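Local structure of SusD superfamily protein (Bacteroides fragilis, 3L22) at residues W217-V227 against T330-K341; K288-I299 against A380-E388. The protein probably binds glycans at the outer membrane of Bacteroides fragilis, as a SusD-family lipoprotein thought to work in nutrient uptake. All blocks are in the same frame, centred on the assembly; numbering follows the deposited sequence. Where two conformers were deposited one is given.

Contact 1: W217-V227 against T330-K341; sequences WDKAITAGELV and TLLDLAECYANK. With ACT (acetate ion), chain Q; EDO (1,2-ethanediol), chain T; EDO (1,2-ethanediol), chain B.
Ile221 packs into the side of helix 327-339 at the closest-fitting part of this contact. Its CG1 lies 3.5 Å from Cys337 CB, tighter than usual for two carbons, and its CD1 sits directly over the centre of the Tyr338 ring, 3.9 Å from the centroid. The CG1 branch stands anti to the carbonyl carbon (chi1 -70°), and chi2 near trans carries CD1 onward to that ring face. Cys337 SG touches Ala220 CB at 3.6 Å and meets the Trp217 indole at the edge of its six-membered ring. At Gly224, which has no side chain, Leu334 CD1 approaches the carbonyl oxygen, while Leu334 CD2 lies against Ile221 CA. Buried Val227 and Thr330 close one end, meeting tip to tip.

Along one flank, and where 330-341 runs out at Asn340 and Lys341, polar and more exposed groups take over. Asn340 lies flat on one indole face: its CB is 3.4 Å from the five-membered-ring centroid, and the amide and ring planes are 6° apart. That amide is steadied by Asn340 ND2 donating back to Glu336 O in the last turn of the helix before it. Lys341 NZ forms a salt bridge to exposed Asp218 OD1 at 2.7 Å, on the syn side. Exposed Glu225 comes to the Tyr338 ring edge; Tyr338 OH and ethanediol O1 both lie 2.4 Å from Glu225 OE2, so short that the bond details are doubtful.

The axes of 217-225 and 330-339 approach to 9.1 Å at 149° between their directions, an antiparallel helix pair, consistent with the TPR-related helical framework of SusD-family proteins.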
loop_
_atom_site.group_PDB
_atom_site.type_symbol
_atom_site.label_atom_id
_atom_site.label_comp_id
_atom_site.label_asym_id
_atom_site.label_seq_id
_atom_site.Cartn_x
_atom_site.Cartn_y
_atom_site.Cartn_z
ATOM N N TRP A 217 -14.420 -4.931 -12.109
ATOM C CA TRP A 217 -15.189 -4.628 -10.895
ATOM C C TRP A 217 -15.835 -5.897 -10.333
ATOM O O TRP A 217 -15.796 -6.130 -9.128
ATOM C CB TRP A 217 -16.235 -3.512 -11.141
ATOM C CG TRP A 217 -15.659 -2.298 -11.811
ATOM C CD1 TRP A 217 -15.948 -1.859 -13.070
ATOM C CD2 TRP A 217 -14.674 -1.402 -11.291
ATOM N NE1 TRP A 217 -15.223 -0.746 -13.356
ATOM C CE2 TRP A 217 -14.426 -0.438 -12.290
ATOM C CE3 TRP A 217 -13.998 -1.304 -10.079
ATOM C CZ2 TRP A 217 -13.519 0.595 -12.126
ATOM C CZ3 TRP A 217 -13.081 -0.266 -9.907
ATOM C CH2 TRP A 217 -12.844 0.660 -10.927
ATOM N N ASP A 218 -16.334 -6.764 -11.207
ATOM C CA ASP A 218 -16.929 -8.021 -10.756
ATOM C C ASP A 218 -15.921 -8.999 -10.136
ATOM O O ASP A 218 -16.211 -9.623 -9.114
ATOM C CB ASP A 218 -17.674 -8.719 -11.881
ATOM C CG ASP A 218 -18.956 -8.017 -12.270
ATOM O OD1 ASP A 218 -19.593 -7.316 -11.455
ATOM O OD2 ASP A 218 -19.366 -8.225 -13.418
ATOM N N LYS A 219 -14.758 -9.139 -10.747
ATOM C CA LYS A 219 -13.726 -10.010 -10.199
ATOM C C LYS A 219 -13.176 -9.422 -8.889
ATOM O O LYS A 219 -12.860 -10.180 -7.963
ATOM C CB LYS A 219 -12.612 -10.287 -11.218
ATOM C CG LYS A 219 -13.096 -11.065 -12.446
ATOM C CD LYS A 219 -12.026 -11.136 -13.552
ATOM C CE LYS A 219 -12.557 -11.812 -14.820
ATOM N NZ LYS A 219 -13.361 -10.803 -15.669
ATOM N N ALA A 220 -13.110 -8.095 -8.799
ATOM C CA ALA A 220 -12.690 -7.428 -7.556
ATOM C C ALA A 220 -13.670 -7.717 -6.410
ATOM O O ALA A 220 -13.265 -8.027 -5.311
ATOM C CB ALA A 220 -12.563 -5.932 -7.788
ATOM N N ILE A 221 -14.960 -7.615 -6.705
ATOM C CA ILE A 221 -16.023 -7.922 -5.740
ATOM C C ILE A 221 -15.963 -9.339 -5.240
ATOM O O ILE A 221 -16.064 -9.563 -4.031
ATOM C CB ILE A 221 -17.423 -7.635 -6.326
ATOM C CG1 ILE A 221 -17.613 -6.119 -6.466
ATOM C CG2 ILE A 221 -18.552 -8.269 -5.463
ATOM C CD1 ILE A 221 -18.795 -5.689 -7.440
ATOM N N THR A 222 -15.797 -10.301 -6.146
ATOM C CA THR A 222 -15.669 -11.682 -5.736
ATOM C C THR A 222 -14.511 -11.872 -4.735
ATOM O O THR A 222 -14.698 -12.515 -3.691
ATOM C CB THR A 222 -15.475 -12.612 -6.948
ATOM O OG1 THR A 222 -16.572 -12.446 -7.844
ATOM C CG2 THR A 222 -15.386 -14.102 -6.498
ATOM N N ALA A 223 -13.338 -11.308 -5.040
ATOM C CA ALA A 223 -12.199 -11.379 -4.122
ATOM C C ALA A 223 -12.506 -10.732 -2.788
ATOM O O ALA A 223 -12.292 -11.338 -1.745
ATOM C CB ALA A 223 -10.940 -10.686 -4.734
ATOM N N GLY A 224 -12.981 -9.483 -2.812
ATOM C CA GLY A 224 -13.175 -8.742 -1.574
ATOM C C GLY A 224 -14.287 -9.274 -0.692
ATOM O O GLY A 224 -14.210 -9.136 0.517
ATOM N N GLU A 225 -15.321 -9.879 -1.296
ATOM C CA GLU A 225 -16.403 -10.493 -0.518
ATOM C C GLU A 225 -15.966 -11.765 0.188
ATOM O O GLU A 225 -16.628 -12.159 1.106
ATOM C CB GLU A 225 -17.692 -10.682 -1.336
ATOM C CG GLU A 225 -18.358 -9.313 -1.503
ATOM C CD GLU A 225 -19.620 -9.289 -2.250
ATOM O OE1 GLU A 225 -19.974 -10.311 -2.880
ATOM O OE2 GLU A 225 -20.266 -8.205 -2.205
ATOM N N LEU A 226 -14.810 -12.336 -0.174
ATOM C CA LEU A 226 -14.224 -13.428 0.591
ATOM C C LEU A 226 -13.595 -13.001 1.932
ATOM O O LEU A 226 -13.312 -13.855 2.735
ATOM C CB LEU A 226 -13.217 -14.211 -0.263
ATOM C CG LEU A 226 -13.821 -14.974 -1.442
ATOM C CD1 LEU A 226 -12.676 -15.516 -2.341
ATOM C CD2 LEU A 226 -14.757 -16.138 -0.997
ATOM N N VAL A 227 -13.395 -11.703 2.167
ATOM C CA VAL A 227 -12.780 -11.196 3.401
ATOM C C VAL A 227 -13.852 -11.204 4.475
ATOM O O VAL A 227 -14.709 -10.325 4.490
ATOM C CB VAL A 227 -12.224 -9.763 3.203
ATOM C CG1 VAL A 227 -11.758 -9.114 4.549
ATOM C CG2 VAL A 227 -11.130 -9.763 2.129
ATOM N N THR A 330 -11.558 -2.740 2.889
ATOM C CA THR A 330 -12.380 -3.772 2.251
ATOM C C THR A 330 -13.724 -3.158 1.859
ATOM O O THR A 330 -14.158 -3.282 0.726
ATOM C CB THR A 330 -12.641 -4.947 3.181
ATOM O OG1 THR A 330 -11.408 -5.386 3.789
ATOM C CG2 THR A 330 -13.382 -6.116 2.432
ATOM N N LEU A 331 -14.352 -2.465 2.797
ATOM C CA LEU A 331 -15.688 -1.886 2.589
ATOM C C LEU A 331 -15.724 -0.740 1.563
ATOM O O LEU A 331 -16.605 -0.710 0.702
ATOM C CB LEU A 331 -16.265 -1.430 3.952
ATOM C CG LEU A 331 -16.551 -2.565 4.975
ATOM C CD1 LEU A 331 -16.980 -2.007 6.330
ATOM C CD2 LEU A 331 -17.590 -3.568 4.474
ATOM N N LEU A 332 -14.787 0.191 1.666
ATOM C CA LEU A 332 -14.741 1.296 0.745
ATOM C C LEU A 332 -14.288 0.867 -0.648
ATOM O O LEU A 332 -14.754 1.428 -1.615
ATOM C CB LEU A 332 -13.863 2.443 1.283
ATOM C CG LEU A 332 -14.360 3.244 2.483
ATOM C CD1 LEU A 332 -13.341 4.334 2.858
ATOM C CD2 LEU A 332 -15.773 3.834 2.263
ATOM N N ASP A 333 -13.396 -0.116 -0.758
ATOM C CA ASP A 333 -13.019 -0.672 -2.064
ATOM C C ASP A 333 -14.262 -1.335 -2.707
ATOM O O ASP A 333 -14.570 -1.093 -3.884
ATOM C CB ASP A 333 -11.889 -1.729 -1.966
ATOM C CG ASP A 333 -10.465 -1.128 -1.661
ATOM O OD1 ASP A 333 -10.278 0.076 -1.754
ATOM O OD2 ASP A 333 -9.545 -1.927 -1.283
ATOM N N LEU A 334 -14.946 -2.191 -1.937
ATOM C CA LEU A 334 -16.213 -2.793 -2.398
ATOM C C LEU A 334 -17.238 -1.733 -2.787
ATOM O O LEU A 334 -17.897 -1.857 -3.810
ATOM C CB LEU A 334 -16.794 -3.764 -1.357
ATOM C CG LEU A 334 -16.075 -5.111 -1.232
ATOM C CD1 LEU A 334 -16.593 -5.896 0.011
ATOM C CD2 LEU A 334 -16.224 -5.938 -2.514
ATOM N N ALA A 335 -17.344 -0.659 -2.007
ATOM C CA ALA A 335 -18.263 0.438 -2.367
ATOM C C ALA A 335 -17.899 0.966 -3.753
ATOM O O ALA A 335 -18.788 1.147 -4.575
ATOM C CB ALA A 335 -18.179 1.566 -1.344
ATOM N N GLU A 336 -16.589 1.198 -4.015
ATOM C CA GLU A 336 -16.172 1.726 -5.315
ATOM C C GLU A 336 -16.532 0.733 -6.415
ATOM O O GLU A 336 -17.041 1.128 -7.461
ATOM C CB GLU A 336 -14.678 2.099 -5.338
ATOM C CG GLU A 336 -14.161 2.517 -6.719
ATOM C CD GLU A 336 -12.714 2.966 -6.694
ATOM O OE1 GLU A 336 -12.096 2.914 -5.596
ATOM O OE2 GLU A 336 -12.181 3.344 -7.781
ATOM N N CYS A 337 -16.266 -0.555 -6.202
ATOM C CA CYS A 337 -16.600 -1.570 -7.203
ATOM C C CYS A 337 -18.088 -1.578 -7.538
ATOM O O CYS A 337 -18.478 -1.564 -8.711
ATOM C CB CYS A 337 -16.207 -2.953 -6.731
ATOM S SG CYS A 337 -14.435 -3.120 -6.524
ATOM N N TYR A 338 -18.924 -1.568 -6.512
ATOM C CA TYR A 338 -20.374 -1.614 -6.730
ATOM C C TYR A 338 -20.900 -0.325 -7.381
ATOM O O TYR A 338 -21.815 -0.401 -8.192
ATOM C CB TYR A 338 -21.143 -1.928 -5.419
ATOM C CG TYR A 338 -21.256 -3.395 -5.063
ATOM C CD1 TYR A 338 -22.201 -4.210 -5.687
ATOM C CD2 TYR A 338 -20.427 -3.965 -4.108
ATOM C CE1 TYR A 338 -22.321 -5.581 -5.355
ATOM C CE2 TYR A 338 -20.533 -5.308 -3.773
ATOM C CZ TYR A 338 -21.475 -6.115 -4.415
ATOM O OH TYR A 338 -21.571 -7.444 -4.094
ATOM N N ALA A 339 -20.297 0.829 -7.070
ATOM C CA ALA A 339 -20.681 2.087 -7.725
ATOM C C ALA A 339 -20.366 2.068 -9.234
ATOM O O ALA A 339 -20.950 2.848 -9.982
ATOM C CB ALA A 339 -20.017 3.280 -7.064
ATOM N N ASN A 340 -19.418 1.221 -9.654
ATOM C CA ASN A 340 -19.061 1.063 -11.071
ATOM C C ASN A 340 -19.858 -0.037 -11.764
ATOM O O ASN A 340 -19.579 -0.336 -12.897
ATOM C CB ASN A 340 -17.570 0.783 -11.219
ATOM C CG ASN A 340 -16.744 2.018 -11.140
ATOM O OD1 ASN A 340 -16.728 2.794 -12.073
ATOM N ND2 ASN A 340 -16.046 2.208 -10.043
ATOM N N LYS A 341 -20.853 -0.614 -11.093
ATOM C CA LYS A 341 -21.567 -1.789 -11.572
ATOM C C LYS A 341 -23.051 -1.417 -11.746
ATOM O O LYS A 341 -23.638 -0.767 -10.873
ATOM C CB LYS A 341 -21.325 -2.910 -10.543
ATOM C CG LYS A 341 -21.922 -4.234 -10.886
ATOM C CD LYS A 341 -21.692 -5.258 -9.780
ATOM C CE LYS A 341 -22.585 -6.467 -10.002
ATOM N NZ LYS A 341 -22.238 -7.095 -11.311
HETATM C C ACT Q . -16.580 -5.939 -15.169
HETATM O O ACT Q . -17.098 -6.862 -15.840
HETATM O OXT ACT Q . -16.842 -6.012 -13.961
HETATM C CH3 ACT Q . -15.716 -4.886 -15.823
HETATM C C1 EDO T . -21.515 -6.002 -0.207
HETATM O O1 EDO T . -20.428 -6.926 -0.143
HETATM C C2 EDO T . -22.757 -6.372 0.600
HETATM O O2 EDO T . -23.300 -7.585 0.067
HETATM C C1 EDO B . -7.035 0.549 -3.013
HETATM O O1 EDO B . -7.343 0.793 -1.657
HETATM C C2 EDO B . -5.638 1.050 -3.414
HETATM O O2 EDO B . -5.602 0.851 -4.863
#

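Contact 2: K288-I299 against A380-E388; sequences KPDYSLATDKRI and AIYNEKRLE. With EDO (1,2-ethanediol), chain B.
Arg298 meets Glu384 end-on: NH1 and NH2 both donate to OE2, each at 2.8 Å, with that oxygen 1° from the guanidinium plane. NH1 also bonds Glu388 OE1, tilted 24° from that plane. Asp296 takes the side-on position, receiving NE at OD1 and NH2 at OD2, so NE and both terminal nitrogens have carboxylate partners. OD1 also accepts Arg298 N at 2.9 Å, the N-cap bond at the start of helix 297-302. CG of Asp296, anti to the backbone N (chi1 -175°), places the carboxylate for both tasks. This salt-bridge network joins the N-terminus of one helix to the C-terminal turns of helix 374-388 within the SusD family region; Arg356 serves the second oxygen of Glu384, while Arg358 and Arg326 serve that of Glu388. Leu387 CD2 lies over one guanidinium face, 3.3 Å above its plane.

Asp290, beside Tyr291 in sequence, is a zinc ligand seen in a structure of this protein. Asn383 CB covers one face of the Tyr291 ring, 3.6 Å from its centroid. The tyrosine hydroxyl donates to one water, which donates to Ala380 O and Glu384 OE1; it accepts from a second water that also receives Asn383 ND2. Lys288 NZ and Arg386 NH1, like charges 4.1 Å apart, donate to a shared water, and Lys288 reaches Asn383 ND2 through another. Arg386 NH2 forms a salt bridge with Asp55.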
loop_
_atom_site.group_PDB
_atom_site.type_symbol
_atom_site.label_atom_id
_atom_site.label_comp_id
_atom_site.label_asym_id
_atom_site.label_seq_id
_atom_site.Cartn_x
_atom_site.Cartn_y
_atom_site.Cartn_z
ATOM N N LYS A 288 -12.104 20.044 3.078
ATOM C CA LYS A 288 -13.480 19.992 2.647
ATOM C C LYS A 288 -14.424 19.910 3.861
ATOM O O LYS A 288 -14.181 19.099 4.750
ATOM C CB LYS A 288 -13.714 18.775 1.756
ATOM C CG LYS A 288 -12.865 18.780 0.469
ATOM C CD LYS A 288 -13.152 17.537 -0.325
ATOM C CE LYS A 288 -12.135 17.276 -1.441
ATOM N NZ LYS A 288 -12.629 17.793 -2.690
ATOM N N PRO A 289 -15.513 20.717 3.889
ATOM C CA PRO A 289 -16.280 20.703 5.149
ATOM C C PRO A 289 -16.941 19.366 5.571
ATOM O O PRO A 289 -16.909 19.076 6.775
ATOM C CB PRO A 289 -17.281 21.848 4.960
ATOM C CG PRO A 289 -16.513 22.858 4.152
ATOM C CD PRO A 289 -15.680 22.014 3.184
ATOM N N ASP A 290 -17.391 18.514 4.653
ATOM C CA ASP A 290 -17.908 17.203 5.042
ATOM C C ASP A 290 -16.861 16.184 5.515
ATOM O O ASP A 290 -17.204 15.134 6.034
ATOM C CB ASP A 290 -18.736 16.595 3.922
ATOM C CG ASP A 290 -20.049 17.375 3.650
ATOM O OD1 ASP A 290 -20.315 18.434 4.264
ATOM O OD2 ASP A 290 -20.832 16.870 2.820
ATOM N N TYR A 291 -15.586 16.494 5.335
ATOM C CA TYR A 291 -14.518 15.614 5.690
ATOM C C TYR A 291 -13.595 16.306 6.681
ATOM O O TYR A 291 -12.453 15.942 6.811
ATOM C CB TYR A 291 -13.830 15.134 4.384
ATOM C CG TYR A 291 -14.858 14.433 3.521
ATOM C CD1 TYR A 291 -15.152 13.102 3.692
ATOM C CD2 TYR A 291 -15.609 15.159 2.586
ATOM C CE1 TYR A 291 -16.175 12.495 2.956
ATOM C CE2 TYR A 291 -16.610 14.571 1.835
ATOM C CZ TYR A 291 -16.888 13.231 2.029
ATOM O OH TYR A 291 -17.875 12.661 1.280
ATOM N N SER A 292 -14.117 17.319 7.383
ATOM C CA SER A 292 -13.415 17.935 8.483
ATOM C C SER A 292 -14.356 18.311 9.607
ATOM O O SER A 292 -14.099 19.232 10.336
ATOM C CB SER A 292 -12.636 19.152 7.989
ATOM O OG SER A 292 -13.486 20.064 7.357
ATOM N N LEU A 293 -15.402 17.531 9.810
ATOM C CA LEU A 293 -16.394 17.841 10.827
ATOM C C LEU A 293 -15.778 17.708 12.227
ATOM O O LEU A 293 -15.075 16.737 12.529
ATOM C CB LEU A 293 -17.579 16.893 10.680
ATOM C CG LEU A 293 -18.390 17.017 9.398
ATOM C CD1 LEU A 293 -19.277 15.752 9.230
ATOM C CD2 LEU A 293 -19.188 18.336 9.382
ATOM N N ALA A 294 -16.022 18.700 13.069
ATOM C CA ALA A 294 -15.426 18.774 14.387
ATOM C C ALA A 294 -15.758 17.536 15.248
ATOM O O ALA A 294 -14.965 17.151 16.124
ATOM C CB ALA A 294 -15.878 20.138 15.128
ATOM N N THR A 295 -16.909 16.903 15.012
ATOM C CA THR A 295 -17.291 15.733 15.790
ATOM C C THR A 295 -16.981 14.402 15.074
ATOM O O THR A 295 -17.375 13.350 15.561
ATOM C CB THR A 295 -18.780 15.752 16.088
ATOM O OG1 THR A 295 -19.450 15.861 14.841
ATOM C CG2 THR A 295 -19.185 16.957 16.997
ATOM N N ASP A 296 -16.318 14.433 13.913
ATOM C CA ASP A 296 -15.850 13.210 13.246
ATOM C C ASP A 296 -14.739 12.619 14.113
ATOM O O ASP A 296 -13.798 13.315 14.452
ATOM C CB ASP A 296 -15.342 13.580 11.837
ATOM C CG ASP A 296 -14.932 12.384 10.952
ATOM O OD1 ASP A 296 -14.280 11.422 11.417
ATOM O OD2 ASP A 296 -15.164 12.482 9.707
ATOM N N LYS A 297 -14.822 11.335 14.435
ATOM C CA LYS A 297 -13.784 10.662 15.268
ATOM C C LYS A 297 -12.368 10.779 14.737
ATOM O O LYS A 297 -11.438 10.878 15.517
ATOM C CB LYS A 297 -14.127 9.181 15.466
ATOM C CG LYS A 297 -15.377 8.944 16.322
ATOM C CD LYS A 297 -15.578 7.433 16.589
ATOM C CE LYS A 297 -16.951 7.099 17.159
ATOM N NZ LYS A 297 -17.266 5.622 16.961
ATOM N N ARG A 298 -12.217 10.763 13.407
ATOM C CA ARG A 298 -10.946 10.844 12.752
ATOM C C ARG A 298 -10.335 12.251 12.849
ATOM O O ARG A 298 -9.121 12.395 12.979
ATOM C CB ARG A 298 -11.101 10.417 11.311
ATOM C CG ARG A 298 -11.594 8.968 11.174
ATOM C CD ARG A 298 -12.150 8.647 9.816
ATOM N NE ARG A 298 -13.355 9.430 9.531
ATOM C CZ ARG A 298 -14.175 9.189 8.514
ATOM N NH1 ARG A 298 -13.942 8.193 7.658
ATOM N NH2 ARG A 298 -15.231 9.978 8.322
ATOM N N ILE A 299 -11.193 13.269 12.821
ATOM C CA ILE A 299 -10.795 14.657 12.996
ATOM C C ILE A 299 -10.366 14.870 14.463
ATOM O O ILE A 299 -9.260 15.352 14.710
ATOM C CB ILE A 299 -11.924 15.630 12.538
ATOM C CG1 ILE A 299 -12.219 15.433 11.028
ATOM C CG2 ILE A 299 -11.605 17.110 12.895
ATOM C CD1 ILE A 299 -11.050 15.513 10.088
ATOM N N ALA A 380 -18.273 10.768 -3.179
ATOM C CA ALA A 380 -18.387 10.540 -1.737
ATOM C C ALA A 380 -17.540 9.344 -1.299
ATOM O O ALA A 380 -16.957 9.354 -0.226
ATOM C CB ALA A 380 -19.863 10.323 -1.325
ATOM N N ILE A 381 -17.483 8.313 -2.129
ATOM C CA ILE A 381 -16.648 7.145 -1.818
ATOM C C ILE A 381 -15.160 7.515 -1.887
ATOM O O ILE A 381 -14.403 7.193 -0.953
ATOM C CB ILE A 381 -16.964 5.946 -2.753
ATOM C CG1 ILE A 381 -18.401 5.443 -2.498
ATOM C CG2 ILE A 381 -15.891 4.812 -2.559
ATOM C CD1 ILE A 381 -19.009 4.579 -3.623
ATOM N N TYR A 382 -14.754 8.239 -2.944
ATOM C CA TYR A 382 -13.358 8.678 -3.052
ATOM C C TYR A 382 -12.916 9.550 -1.874
ATOM O O TYR A 382 -11.833 9.350 -1.338
ATOM C CB TYR A 382 -13.088 9.437 -4.345
ATOM C CG TYR A 382 -13.442 8.714 -5.634
ATOM C CD1 TYR A 382 -13.483 7.331 -5.715
ATOM C CD2 TYR A 382 -13.748 9.436 -6.784
ATOM C CE1 TYR A 382 -13.839 6.677 -6.923
ATOM C CE2 TYR A 382 -14.079 8.777 -8.021
ATOM C CZ TYR A 382 -14.131 7.411 -8.046
ATOM O OH TYR A 382 -14.468 6.763 -9.205
ATOM N N ASN A 383 -13.788 10.492 -1.474
ATOM C CA ASN A 383 -13.491 11.373 -0.361
ATOM C C ASN A 383 -13.429 10.634 0.979
ATOM O O ASN A 383 -12.551 10.902 1.773
ATOM C CB ASN A 383 -14.509 12.509 -0.267
ATOM C CG ASN A 383 -14.284 13.582 -1.310
ATOM O OD1 ASN A 383 -13.162 13.781 -1.784
ATOM N ND2 ASN A 383 -15.351 14.276 -1.675
ATOM N N GLU A 384 -14.342 9.703 1.208
ATOM C CA GLU A 384 -14.293 8.895 2.425
ATOM C C GLU A 384 -12.982 8.103 2.538
ATOM O O GLU A 384 -12.369 8.024 3.602
ATOM C CB GLU A 384 -15.499 7.954 2.509
ATOM C CG GLU A 384 -15.839 7.509 3.950
ATOM C CD GLU A 384 -16.403 8.636 4.826
ATOM O OE1 GLU A 384 -17.133 9.533 4.320
ATOM O OE2 GLU A 384 -16.159 8.582 6.045
ATOM N N LYS A 385 -12.555 7.541 1.419
ATOM C CA LYS A 385 -11.306 6.791 1.330
ATOM C C LYS A 385 -10.106 7.729 1.618
ATOM O O LYS A 385 -9.189 7.360 2.327
ATOM C CB LYS A 385 -11.211 6.165 -0.064
ATOM C CG LYS A 385 -10.014 5.248 -0.308
ATOM C CD LYS A 385 -10.304 3.823 0.066
ATOM C CE LYS A 385 -9.150 2.867 -0.314
ATOM N NZ LYS A 385 -9.056 2.750 -1.786
ATOM N N ARG A 386 -10.163 8.968 1.130
ATOM C CA ARG A 386 -9.108 9.950 1.380
ATOM C C ARG A 386 -8.956 10.270 2.875
ATOM O O ARG A 386 -7.819 10.337 3.404
ATOM C CB ARG A 386 -9.382 11.225 0.566
ATOM C CG ARG A 386 -9.159 11.048 -0.922
ATOM C CD ARG A 386 -9.596 12.268 -1.717
ATOM N NE ARG A 386 -8.691 13.389 -1.494
ATOM C CZ ARG A 386 -8.784 14.571 -2.090
ATOM N NH1 ARG A 386 -9.772 14.840 -2.949
ATOM N NH2 ARG A 386 -7.902 15.515 -1.801
ATOM N N LEU A 387 -10.082 10.426 3.557
ATOM C CA LEU A 387 -10.076 10.735 4.994
ATOM C C LEU A 387 -9.754 9.496 5.831
ATOM O O LEU A 387 -8.892 9.535 6.701
ATOM C CB LEU A 387 -11.405 11.375 5.438
ATOM C CG LEU A 387 -11.580 11.700 6.932
ATOM C CD1 LEU A 387 -10.478 12.665 7.406
ATOM C CD2 LEU A 387 -12.962 12.279 7.240
ATOM N N GLU A 388 -10.418 8.396 5.553
ATOM C CA GLU A 388 -10.119 7.165 6.274
ATOM C C GLU A 388 -8.638 6.762 6.176
ATOM O O GLU A 388 -8.109 6.307 7.176
ATOM C CB GLU A 388 -11.011 6.028 5.792
ATOM C CG GLU A 388 -11.014 4.749 6.658
ATOM C CD GLU A 388 -11.732 4.884 7.995
ATOM O OE1 GLU A 388 -12.722 5.659 8.118
ATOM O OE2 GLU A 388 -11.291 4.188 8.935
HETATM C C1 EDO B . -7.035 0.549 -3.013
HETATM O O1 EDO B . -7.343 0.793 -1.657
HETATM C C2 EDO B . -5.638 1.050 -3.414
HETATM O O2 EDO B . -5.602 0.851 -4.863
HETATM O O HOH W 1 -10.278 17.422 -4.193
HETATM O O HOH W 2 -15.176 16.845 -3.344
HETATM O O HOH W 3 -18.349 10.092 1.997
HETATM O O HOH W 4 -18.470 13.904 -1.040
#

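How the contacts relate
From the N terminus, the chain first passes through 217-227, then 288-299, before returning in 330-341 to close contact 1; contact 2 closes last, at 380-388. The segments therefore alternate, and the two loops, of 102 and 80 intervening residues, cross rather than nest. Contact 1 ties helix 217-225 to helix 327-339, whereas contact 2 ties the turn and helix start at 288-299 to helix 374-388. Their centres are about 21 Å apart, yet the later segments touch directly: Asp333 OD1 forms a 2.9 Å salt bridge with Lys385 NZ, and Leu332 CD1 packs on Lys385 CA at 3.5 Å. One ethanediol adjoins both residues of that bridge.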